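PDB 1T3Q: quinoline 2-oxidoreductase large subunit from Pseudomonas putida, which carries the molybdenum and pterin cytosine dinucleotide of a molybdenum hydroxylase that oxidises quinoline at carbon 2. Local coordinates for residues R230-V233 / A234-C237; L329-T332 / Q333-S337; A381-T384 / L385-R388; G523-A526 / S527-V530; E604-G607 / A608-A612. All coordinates share one frame; numbering follows the deposited sequence.

Contact 1 of 5, residues R230-V233 / A234-C237; sequences RTMV and AMFC
M232 O takes the amide of F236 in the straightest of four successive i to i+4 backbone bonds, with N to O at 2.8 Å and 169° at the hydrogen. A234 N to R230 O and M235 N to T231 O repeat the pattern. The last one, C237 N to V233 O at 2.9 Å, is less straight, at 138°. The polar side chains find partners beyond this stretch: R230 gives NE to I244 O and pairs through NH1 with D492 of the second subunit, while T231 OG1 bonds to Y540, E241 and S227 O. With its chain extended through chi1 to chi3, R230 spans from the helix to that subunit boundary. These turns belong to helix 226-237, the crossover of a beta-alpha-beta unit between strands 216-221 and 244-247 in the molybdopterin cofactor-binding region. Outside the backbone ladder, M232 and F236 run side by side. The M232 chain bends at chi2, which brings SD to 4.8 Å from the F236 ring centroid, 38° off the ring normal: an oblique Met-aromatic contact. M232 CB adds a 4.1 Å approach to F236 CE1. M235 lies alongside T231 and M232, but the modelled approach of the M232 and M235 methyl ends is too short to be reliable, which leaves the place of M235 CE doubtful. On another side of the helix V233 CG1 sits 4.1 Å from C237 SG, and both side chains pack on L266 of helix 263-275. V233 and A234 also touch I244, whereas F236 reaches I87 and V88 of strand 87-89.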
loop_
_atom_site.group_PDB
_atom_site.type_symbol
_atom_site.label_atom_id
_atom_site.label_comp_id
_atom_site.label_asym_id
_atom_site.label_seq_id
_atom_site.Cartn_x
_atom_site.Cartn_y
_atom_site.Cartn_z
ATOM N N ARG B 230 17.474 1.988 -5.691
ATOM C CA ARG B 230 16.673 2.021 -6.908
ATOM C C ARG B 230 17.560 2.093 -8.153
ATOM O O ARG B 230 17.387 1.319 -9.095
ATOM C CB ARG B 230 15.722 3.222 -6.883
ATOM C CG ARG B 230 14.950 3.449 -8.189
ATOM C CD ARG B 230 13.999 4.614 -8.041
ATOM N NE ARG B 230 13.287 4.960 -9.276
ATOM C CZ ARG B 230 13.505 6.069 -9.981
ATOM N NH1 ARG B 230 12.803 6.308 -11.081
ATOM N NH2 ARG B 230 14.431 6.936 -9.591
ATOM N N THR B 231 18.508 3.023 -8.151
ATOM C CA THR B 231 19.412 3.188 -9.285
ATOM C C THR B 231 20.291 1.957 -9.513
ATOM O O THR B 231 20.522 1.565 -10.660
ATOM C CB THR B 231 20.325 4.417 -9.091
ATOM O OG1 THR B 231 19.521 5.573 -8.826
ATOM C CG2 THR B 231 21.153 4.667 -10.347
ATOM N N MET B 232 20.777 1.343 -8.437
ATOM C CA MET B 232 21.631 0.170 -8.580
ATOM C C MET B 232 20.865 -1.063 -9.051
ATOM O O MET B 232 21.406 -1.881 -9.800
ATOM C CB MET B 232 22.371 -0.138 -7.272
ATOM C CG MET B 232 23.336 0.963 -6.826
ATOM S SD MET B 232 24.478 1.521 -8.127
ATOM C CE MET B 232 23.660 2.968 -8.633
ATOM N N VAL B 233 19.618 -1.211 -8.615
ATOM C CA VAL B 233 18.825 -2.349 -9.067
ATOM C C VAL B 233 18.620 -2.193 -10.573
ATOM O O VAL B 233 18.730 -3.159 -11.336
ATOM C CB VAL B 233 17.444 -2.403 -8.383
ATOM C CG1 VAL B 233 16.555 -3.433 -9.078
ATOM C CG2 VAL B 233 17.611 -2.775 -6.919
ATOM N N ALA B 234 18.332 -0.965 -10.996
ATOM C CA ALA B 234 18.112 -0.681 -12.410
ATOM C C ALA B 234 19.339 -1.063 -13.235
ATOM O O ALA B 234 19.220 -1.713 -14.273
ATOM C CB ALA B 234 17.796 0.793 -12.605
ATOM N N MET B 235 20.512 -0.665 -12.761
ATOM C CA MET B 235 21.755 -0.945 -13.468
ATOM C C MET B 235 22.227 -2.397 -13.420
ATOM O O MET B 235 22.565 -2.976 -14.451
ATOM C CB MET B 235 22.866 -0.032 -12.947
ATOM C CG MET B 235 22.535 1.448 -13.066
ATOM S SD MET B 235 24.002 2.479 -13.250
ATOM C CE MET B 235 24.264 3.038 -11.617
ATOM N N PHE B 236 22.241 -2.988 -12.232
ATOM C CA PHE B 236 22.709 -4.358 -12.082
ATOM C C PHE B 236 21.725 -5.444 -12.522
ATOM O O PHE B 236 22.125 -6.585 -12.733
ATOM C CB PHE B 236 23.154 -4.588 -10.634
ATOM C CG PHE B 236 24.295 -3.697 -10.201
ATOM C CD1 PHE B 236 24.448 -3.339 -8.868
ATOM C CD2 PHE B 236 25.214 -3.214 -11.131
ATOM C CE1 PHE B 236 25.498 -2.509 -8.463
ATOM C CE2 PHE B 236 26.266 -2.387 -10.736
ATOM C CZ PHE B 236 26.407 -2.034 -9.396
ATOM N N CYS B 237 20.449 -5.096 -12.667
ATOM C CA CYS B 237 19.446 -6.066 -13.107
ATOM C C CYS B 237 18.924 -5.694 -14.489
ATOM O O CYS B 237 18.082 -6.391 -15.051
ATOM C CB CYS B 237 18.271 -6.123 -12.129
ATOM S SG CYS B 237 18.709 -6.690 -10.473
#

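Contact 2 of 5, residues L329-T332 / Q333-S337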
loop_
_atom_site.group_PDB
_atom_site.type_symbol
_atom_site.label_atom_id
_atom_site.label_comp_id
_atom_site.label_asym_id
_atom_site.label_seq_id
_atom_site.Cartn_x
_atom_site.Cartn_y
_atom_site.Cartn_z
ATOM N N LEU B 329 29.460 -2.093 -1.703
ATOM C CA LEU B 329 28.995 -0.965 -2.504
ATOM C C LEU B 329 28.109 -0.185 -1.529
ATOM O O LEU B 329 27.246 -0.774 -0.886
ATOM C CB LEU B 329 28.156 -1.456 -3.686
ATOM C CG LEU B 329 28.207 -0.787 -5.071
ATOM C CD1 LEU B 329 26.789 -0.491 -5.526
ATOM C CD2 LEU B 329 29.057 0.474 -5.068
ATOM N N PRO B 330 28.259 1.151 -1.461
ATOM C CA PRO B 330 29.172 2.004 -2.232
ATOM C C PRO B 330 30.480 2.472 -1.585
ATOM O O PRO B 330 31.265 3.163 -2.235
ATOM C CB PRO B 330 28.290 3.192 -2.560
ATOM C CG PRO B 330 27.600 3.405 -1.206
ATOM C CD PRO B 330 27.264 1.977 -0.745
ATOM N N TRP B 331 30.733 2.103 -0.333
ATOM C CA TRP B 331 31.932 2.579 0.359
ATOM C C TRP B 331 33.254 1.901 0.021
ATOM O O TRP B 331 34.305 2.541 0.080
ATOM C CB TRP B 331 31.706 2.512 1.875
ATOM C CG TRP B 331 30.318 2.930 2.256
ATOM C CD1 TRP B 331 29.366 2.154 2.856
ATOM C CD2 TRP B 331 29.693 4.188 1.978
ATOM N NE1 TRP B 331 28.186 2.847 2.960
ATOM C CE2 TRP B 331 28.356 4.098 2.431
ATOM C CE3 TRP B 331 30.129 5.381 1.387
ATOM C CZ2 TRP B 331 27.449 5.156 2.308
ATOM C CZ3 TRP B 331 29.227 6.437 1.264
ATOM C CH2 TRP B 331 27.900 6.314 1.723
ATOM N N THR B 332 33.189 0.617 -0.327
ATOM C CA THR B 332 34.362 -0.197 -0.659
ATOM C C THR B 332 35.269 -0.367 0.550
ATOM O O THR B 332 34.951 0.091 1.650
ATOM C CB THR B 332 35.193 0.397 -1.844
ATOM O OG1 THR B 332 35.985 1.505 -1.393
ATOM C CG2 THR B 332 34.262 0.871 -2.955
ATOM N N GLN B 333 36.399 -1.033 0.349
ATOM C CA GLN B 333 37.334 -1.258 1.434
ATOM C C GLN B 333 38.012 0.033 1.895
ATOM O O GLN B 333 38.707 0.045 2.909
ATOM C CB GLN B 333 38.374 -2.304 1.013
ATOM C CG GLN B 333 37.730 -3.660 0.720
ATOM C CD GLN B 333 38.727 -4.764 0.428
ATOM O OE1 GLN B 333 38.338 -5.906 0.168
ATOM N NE2 GLN B 333 40.007 -4.438 0.468
ATOM N N LEU B 334 37.790 1.121 1.162
ATOM C CA LEU B 334 38.387 2.405 1.527
ATOM C C LEU B 334 37.653 3.006 2.724
ATOM O O LEU B 334 38.088 4.010 3.290
ATOM C CB LEU B 334 38.326 3.383 0.351
ATOM C CG LEU B 334 39.009 2.963 -0.955
ATOM C CD1 LEU B 334 39.069 4.163 -1.898
ATOM C CD2 LEU B 334 40.416 2.449 -0.661
ATOM N N VAL B 335 36.554 2.366 3.113
ATOM C CA VAL B 335 35.735 2.841 4.224
ATOM C C VAL B 335 36.478 2.862 5.566
ATOM O O VAL B 335 36.105 3.600 6.479
ATOM C CB VAL B 335 34.433 1.990 4.340
ATOM C CG1 VAL B 335 34.742 0.621 4.901
ATOM C CG2 VAL B 335 33.399 2.720 5.185
ATOM N N GLU B 336 37.533 2.065 5.688
ATOM C CA GLU B 336 38.302 2.039 6.928
ATOM C C GLU B 336 39.595 2.866 6.880
ATOM O O GLU B 336 39.558 4.079 7.069
ATOM C CB GLU B 336 38.603 0.595 7.336
ATOM C CG GLU B 336 37.386 -0.128 7.937
ATOM C CD GLU B 336 37.049 0.363 9.343
ATOM O OE1 GLU B 336 35.883 0.210 9.774
ATOM O OE2 GLU B 336 37.953 0.887 10.027
ATOM N N SER B 337 40.728 2.215 6.626
ATOM C CA SER B 337 42.024 2.899 6.589
ATOM C C SER B 337 42.137 4.135 5.695
ATOM O O SER B 337 42.678 5.161 6.112
ATOM C CB SER B 337 43.129 1.910 6.197
ATOM O OG SER B 337 43.375 0.984 7.240
#
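T332 and the three residues after it form a compact turn held by two kinds of hydrogen bond. In the backbone, V335 N reaches T332 O at 3.1 Å; the donor stands 49° above the carbonyl plane, consistent with a tight i to i+3 closure. In the side chain, T332 OG1 accepts L334 N at 3.2 Å and 165°, which with the residue spacing makes an ST turn. Its chi1 of 77° sets OG1 between the backbone N and the carbonyl carbon, where it faces the L334 amide. The same hydroxyl is modelled donating to W331 O at 2.5 Å, so short that the distance is doubtful. A valine in place of T332 would probably leave L334 N without its side-chain acceptor and weaken the ST turn. L334 CG also makes a van der Waals approach to T332 OG1, at 3.4 Å. The apolar contact is between V335 and W331: V335 CB and CG2 each lie 3.7 Å from W331 CB. P330, which follows a cis peptide bond, places CG over the centre of one W331 ring face, 3.7 Å above the plane. The indole NE1 bonds to A259 O, and the ring meets Y545 of the molybdenum pocket, with the W331 side chain about 6 Å from the dioxosulfidomolybdenum ion. The turn links strand 312-322 to helix 337-342, for which E336 is N-cap; L334 and Q333 rest on strand 165-170, while L329 packs against helix 226-237.

Contact 3 of 5, residues A381-T384 / L385-R388; sequences ARET and LIDR
R382 carries CG anti to the backbone N (chi1 -168°) and folds at chi3, while E383 folds at chi2 (-60°); together these turns bring the two side chains alongside I386. The three residues share one surface of helix 375-393, a helix of the molybdopterin cofactor-binding region, and the fit is the usual i to i+4 and i to i+3 packing. I386 CD1 lies 3.9 Å from R382 CG and near the plane of the guanidinium, at its edge, and 3.7 Å from E383 OE1. That oxygen is gripped side-on: R382 NE at 3.1 Å and NH1 at 3.0 Å both donate to E383 OE1, which lies close to the guanidinium plane. NE uses its anti lone pair; NH1 comes from the same side but tilted out of the carboxylate plane. Q379 OE1 at NH1 and I344 O at NH2 join E383 in holding the guanidinium, while I386 fills beside it. E383 OE2 has a further partner in R401, which also pairs with D387 OD2, so one arginine probably eases the proximity of two buried carboxylates whose OE2 and OD2 are 5.8 Å apart. Four i to i+4 backbone bonds run beneath, from L385 N to A381 O through R388 N to T384 O. A381 and L385 face strands 185-193 and 298-306, and T384 faces helix 744-761. The R388 guanidinium, salt-bridged to E769, has L385 CD2 3.5 Å above one face, offset toward the rim.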
loop_
_atom_site.group_PDB
_atom_site.type_symbol
_atom_site.label_atom_id
_atom_site.label_comp_id
_atom_site.label_asym_id
_atom_site.label_seq_id
_atom_site.Cartn_x
_atom_site.Cartn_y
_atom_site.Cartn_z
ATOM N N ALA B 381 44.182 5.019 18.514
ATOM C CA ALA B 381 45.639 5.001 18.506
ATOM C C ALA B 381 46.285 6.335 18.878
ATOM O O ALA B 381 47.152 6.386 19.752
ATOM C CB ALA B 381 46.136 4.544 17.133
ATOM N N ARG B 382 45.861 7.412 18.226
ATOM C CA ARG B 382 46.443 8.728 18.494
ATOM C C ARG B 382 46.156 9.235 19.906
ATOM O O ARG B 382 47.065 9.660 20.609
ATOM C CB ARG B 382 45.940 9.760 17.479
ATOM C CG ARG B 382 46.710 11.081 17.517
ATOM C CD ARG B 382 45.963 12.181 16.787
ATOM N NE ARG B 382 44.614 12.324 17.318
ATOM C CZ ARG B 382 43.512 11.965 16.671
ATOM N NH1 ARG B 382 42.329 12.121 17.247
ATOM N NH2 ARG B 382 43.591 11.474 15.440
ATOM N N GLU B 383 44.893 9.196 20.321
ATOM C CA GLU B 383 44.549 9.680 21.651
ATOM C C GLU B 383 45.246 8.872 22.739
ATOM O O GLU B 383 45.638 9.420 23.767
ATOM C CB GLU B 383 43.033 9.661 21.854
ATOM C CG GLU B 383 42.267 10.598 20.911
ATOM C CD GLU B 383 42.683 12.061 21.058
ATOM O OE1 GLU B 383 43.244 12.633 20.095
ATOM O OE2 GLU B 383 42.449 12.642 22.140
ATOM N N THR B 384 45.409 7.573 22.512
ATOM C CA THR B 384 46.083 6.726 23.486
ATOM C C THR B 384 47.566 7.092 23.571
ATOM O O THR B 384 48.145 7.123 24.654
ATOM C CB THR B 384 45.931 5.228 23.124
ATOM O OG1 THR B 384 44.559 4.840 23.278
ATOM C CG2 THR B 384 46.794 4.359 24.033
ATOM N N LEU B 385 48.178 7.375 22.426
ATOM C CA LEU B 385 49.589 7.753 22.402
ATOM C C LEU B 385 49.779 9.147 22.991
ATOM O O LEU B 385 50.782 9.421 23.646
ATOM C CB LEU B 385 50.124 7.715 20.968
ATOM C CG LEU B 385 50.258 6.318 20.357
ATOM C CD1 LEU B 385 50.794 6.425 18.930
ATOM C CD2 LEU B 385 51.198 5.478 21.206
ATOM N N ILE B 386 48.811 10.026 22.760
ATOM C CA ILE B 386 48.879 11.382 23.294
ATOM C C ILE B 386 48.868 11.332 24.825
ATOM O O ILE B 386 49.628 12.051 25.484
ATOM C CB ILE B 386 47.703 12.237 22.773
ATOM C CG1 ILE B 386 47.922 12.542 21.286
ATOM C CG2 ILE B 386 47.568 13.514 23.596
ATOM C CD1 ILE B 386 46.810 13.351 20.636
ATOM N N ASP B 387 48.014 10.480 25.388
ATOM C CA ASP B 387 47.934 10.329 26.838
ATOM C C ASP B 387 49.237 9.748 27.373
ATOM O O ASP B 387 49.695 10.114 28.454
ATOM C CB ASP B 387 46.783 9.393 27.238
ATOM C CG ASP B 387 45.452 10.117 27.397
ATOM O OD1 ASP B 387 44.494 9.490 27.910
ATOM O OD2 ASP B 387 45.349 11.301 27.020
ATOM N N ARG B 388 49.824 8.826 26.617
ATOM C CA ARG B 388 51.072 8.192 27.019
ATOM C C ARG B 388 52.203 9.215 27.010
ATOM O O ARG B 388 53.076 9.197 27.878
ATOM C CB ARG B 388 51.418 7.045 26.071
ATOM C CG ARG B 388 52.588 6.192 26.532
ATOM C CD ARG B 388 52.877 5.084 25.536
ATOM N NE ARG B 388 51.715 4.220 25.331
ATOM C CZ ARG B 388 51.615 3.325 24.355
ATOM N NH1 ARG B 388 50.522 2.583 24.245
ATOM N NH2 ARG B 388 52.603 3.177 23.480
#

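Contact 4 of 5, residues G523-A526 / S527-V530; sequences GVPA and SDVV
P525 and D528 lie side by side and point the same way, so the carboxylate is set along the proline ring: D528 OD1 is 3.6 Å from P525 CD and 4.0 Å from P525 CG. D528 reaches this place with CG anti to its carbonyl carbon (chi1 -79°), which turns the side chain back over the preceding turn. V524 and V529 meet differently. Their side chains cross at about a right angle, with CG2 of V524 4.0 Å from CG2 of V529, one methyl on one methyl. S527 approaches P525 at another ring atom, OG to P525 CB at 3.7 Å. Besides these side-chain contacts the backbone makes two successive i to i+3 bonds, D528 N to P525 O at 2.9 Å and V529 N to A526 O at 3.0 Å, the pattern of a short 3-10 turn. Consistent with it, the donor stands well above the carbonyl plane in both, by 57° and 61°. A526 O also accepts from R21, as does V529 O, so one arginine links the turn to the start of the strand. The turn connects helix 510-522 to strand 529-532. That helix ends in a Schellman motif whose C-prime residue is G523, with positive phi, and its A518 and A519 pack on V529. V524, V529 and V530 also touch strand 497-501, the parallel neighbour of 529-532, and V530 meets H242 of the second subunit.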
loop_
_atom_site.group_PDB
_atom_site.type_symbol
_atom_site.label_atom_id
_atom_site.label_comp_id
_atom_site.label_asym_id
_atom_site.label_seq_id
_atom_site.Cartn_x
_atom_site.Cartn_y
_atom_site.Cartn_z
ATOM N N GLY B 523 7.994 29.773 8.787
ATOM C CA GLY B 523 7.360 30.543 9.847
ATOM C C GLY B 523 6.020 30.017 10.325
ATOM O O GLY B 523 5.119 30.799 10.638
ATOM N N VAL B 524 5.882 28.696 10.380
ATOM C CA VAL B 524 4.643 28.069 10.830
ATOM C C VAL B 524 4.936 27.057 11.930
ATOM O O VAL B 524 6.081 26.637 12.110
ATOM C CB VAL B 524 3.923 27.330 9.681
ATOM C CG1 VAL B 524 3.510 28.315 8.602
ATOM C CG2 VAL B 524 4.827 26.242 9.111
ATOM N N PRO B 525 3.904 26.659 12.692
ATOM C CA PRO B 525 4.093 25.684 13.771
ATOM C C PRO B 525 4.558 24.351 13.187
ATOM O O PRO B 525 4.113 23.954 12.112
ATOM C CB PRO B 525 2.698 25.563 14.387
ATOM C CG PRO B 525 2.041 26.868 14.052
ATOM C CD PRO B 525 2.509 27.134 12.649
ATOM N N ALA B 526 5.442 23.659 13.894
ATOM C CA ALA B 526 5.930 22.371 13.418
ATOM C C ALA B 526 4.764 21.390 13.305
ATOM O O ALA B 526 4.789 20.474 12.488
ATOM C CB ALA B 526 6.995 21.827 14.370
ATOM N N SER B 527 3.731 21.596 14.116
ATOM C CA SER B 527 2.566 20.717 14.089
ATOM C C SER B 527 1.798 20.843 12.775
ATOM O O SER B 527 0.954 20.001 12.464
ATOM C CB SER B 527 1.637 21.035 15.263
ATOM O OG SER B 527 1.136 22.357 15.170
ATOM N N ASP B 528 2.089 21.896 12.010
ATOM C CA ASP B 528 1.429 22.122 10.722
ATOM C C ASP B 528 2.253 21.559 9.567
ATOM O O ASP B 528 1.925 21.771 8.402
ATOM C CB ASP B 528 1.212 23.618 10.476
ATOM C CG ASP B 528 0.030 24.169 11.234
ATOM O OD1 ASP B 528 -0.216 25.387 11.133
ATOM O OD2 ASP B 528 -0.654 23.387 11.922
ATOM N N VAL B 529 3.319 20.844 9.906
ATOM C CA VAL B 529 4.211 20.267 8.906
ATOM C C VAL B 529 4.274 18.750 8.994
ATOM O O VAL B 529 4.278 18.189 10.087
ATOM C CB VAL B 529 5.652 20.797 9.101
ATOM C CG1 VAL B 529 6.577 20.226 8.033
ATOM C CG2 VAL B 529 5.653 22.314 9.066
ATOM N N VAL B 530 4.326 18.079 7.846
ATOM C CA VAL B 530 4.463 16.630 7.857
ATOM C C VAL B 530 5.634 16.232 6.965
ATOM O O VAL B 530 5.829 16.805 5.892
ATOM C CB VAL B 530 3.183 15.891 7.381
ATOM C CG1 VAL B 530 2.882 16.205 5.923
ATOM C CG2 VAL B 530 3.373 14.394 7.561
#

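Contact 5 of 5, residues E604-G607 / A608-A612; sequences EVVG and AAYFA
A608 to F611 each donate their amide to the carbonyl four residues earlier, the shortest being A609 N to V605 O and F611 N to G607 O, both 2.9 Å. Of the side chains, V606 and Y610 carry the contact. They lie side by side, pointing the same way, with V606 CG1 3.8 Å from Y610 CD1 and 3.9 Å from CE1. V606 sets CG1 anti to its backbone N (chi1 173°), which turns this methyl to the ring. V606 O meets the Y610 ring in plane at its edge, 3.5 Å from CD1, besides accepting Y610 N. F611 then turns its ring so that Y610 CB stands 3.6 Å above one face, over the centre. F611 CD1 comes within 3.7 Å of G607 O. The face made by V605, A608 and A609 packs against L571 of helix 549-576, and V606 against I491. Y610 also meets H484 of the second subunit and, edge-to-face, Y540 of that subunit. Replacing Y610 by an alanine would probably leave V606 CG1 without its ring partner and I491 O without the hydroxyl that bonds it, opening a gap at the subunit boundary. The side-chain contact is mostly apolar, and the Y610 hydroxyl bonds to the carbonyl of I491, so this part of helix 602-611 probably adheres by shape and ring contacts more than by charge.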
loop_
_atom_site.group_PDB
_atom_site.type_symbol
_atom_site.label_atom_id
_atom_site.label_comp_id
_atom_site.label_asym_id
_atom_site.label_seq_id
_atom_site.Cartn_x
_atom_site.Cartn_y
_atom_site.Cartn_z
ATOM N N GLU B 604 -4.265 32.862 4.788
ATOM C CA GLU B 604 -4.994 33.757 3.898
ATOM C C GLU B 604 -4.206 34.059 2.624
ATOM O O GLU B 604 -4.780 34.112 1.537
ATOM C CB GLU B 604 -5.348 35.067 4.613
ATOM C CG GLU B 604 -6.168 36.021 3.750
ATOM C CD GLU B 604 -6.589 37.282 4.489
ATOM O OE1 GLU B 604 -7.243 38.145 3.866
ATOM O OE2 GLU B 604 -6.272 37.412 5.689
ATOM N N VAL B 605 -2.897 34.254 2.752
ATOM C CA VAL B 605 -2.068 34.534 1.582
ATOM C C VAL B 605 -2.035 33.285 0.704
ATOM O O VAL B 605 -2.231 33.354 -0.506
ATOM C CB VAL B 605 -0.618 34.897 1.977
ATOM C CG1 VAL B 605 0.197 35.226 0.723
ATOM C CG2 VAL B 605 -0.617 36.083 2.925
ATOM N N VAL B 606 -1.784 32.142 1.330
ATOM C CA VAL B 606 -1.735 30.876 0.612
ATOM C C VAL B 606 -3.077 30.626 -0.063
ATOM O O VAL B 606 -3.127 30.204 -1.217
ATOM C CB VAL B 606 -1.397 29.710 1.569
ATOM C CG1 VAL B 606 -1.530 28.362 0.844
ATOM C CG2 VAL B 606 0.017 29.887 2.102
ATOM N N GLY B 607 -4.163 30.891 0.660
ATOM C CA GLY B 607 -5.487 30.697 0.095
ATOM C C GLY B 607 -5.635 31.470 -1.204
ATOM O O GLY B 607 -6.142 30.949 -2.203
ATOM N N ALA B 608 -5.175 32.717 -1.196
ATOM C CA ALA B 608 -5.246 33.576 -2.375
ATOM C C ALA B 608 -4.324 33.084 -3.490
ATOM O O ALA B 608 -4.659 33.190 -4.666
ATOM C CB ALA B 608 -4.883 35.024 -1.994
ATOM N N ALA B 609 -3.162 32.553 -3.124
ATOM C CA ALA B 609 -2.224 32.054 -4.127
ATOM C C ALA B 609 -2.873 30.938 -4.932
ATOM O O ALA B 609 -2.727 30.866 -6.155
ATOM C CB ALA B 609 -0.948 31.545 -3.457
ATOM N N TYR B 610 -3.598 30.068 -4.239
ATOM C CA TYR B 610 -4.268 28.948 -4.888
ATOM C C TYR B 610 -5.560 29.299 -5.599
ATOM O O TYR B 610 -5.762 28.929 -6.757
ATOM C CB TYR B 610 -4.604 27.849 -3.870
ATOM C CG TYR B 610 -3.495 26.859 -3.610
ATOM C CD1 TYR B 610 -2.561 27.071 -2.598
ATOM C CD2 TYR B 610 -3.372 25.709 -4.394
ATOM C CE1 TYR B 610 -1.529 26.162 -2.374
ATOM C CE2 TYR B 610 -2.349 24.801 -4.182
ATOM C CZ TYR B 610 -1.432 25.030 -3.175
ATOM O OH TYR B 610 -0.412 24.137 -2.976
ATOM N N PHE B 611 -6.422 30.031 -4.901
ATOM C CA PHE B 611 -7.754 30.326 -5.407
ATOM C C PHE B 611 -8.213 31.758 -5.666
ATOM O O PHE B 611 -9.407 31.971 -5.847
ATOM C CB PHE B 611 -8.763 29.662 -4.463
ATOM C CG PHE B 611 -8.395 28.253 -4.075
ATOM C CD1 PHE B 611 -8.207 27.912 -2.740
ATOM C CD2 PHE B 611 -8.248 27.263 -5.046
ATOM C CE1 PHE B 611 -7.880 26.603 -2.373
ATOM C CE2 PHE B 611 -7.922 25.953 -4.690
ATOM C CZ PHE B 611 -7.739 25.624 -3.351
ATOM N N ALA B 612 -7.308 32.731 -5.685
ATOM C CA ALA B 612 -7.723 34.113 -5.937
ATOM C C ALA B 612 -6.843 34.770 -6.996
ATOM O O ALA B 612 -6.047 35.660 -6.708
ATOM C CB ALA B 612 -7.694 34.919 -4.644
#

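From the N terminus the contacts follow in series, each closing only a local turn, so none nests in or crosses another. Contact 1 lies on helix 226-237, and contact 2, in the loop after strand 312-322, reaches back to it: L329 CD1 is 3.8 Å from F236 CE1. Contact 3, on helix 375-393, lies about 11 Å from contact 2 by nearest atoms, and opposite contact 1 across the chain's centre. These three share one cofactor-binding range. Contacts 4 and 5 belong to the later one, with centres 18 Å apart; contact 4 joins helix 510-522 to strand 529-532, contact 5 lies on helix 602-611, and both touch the second subunit.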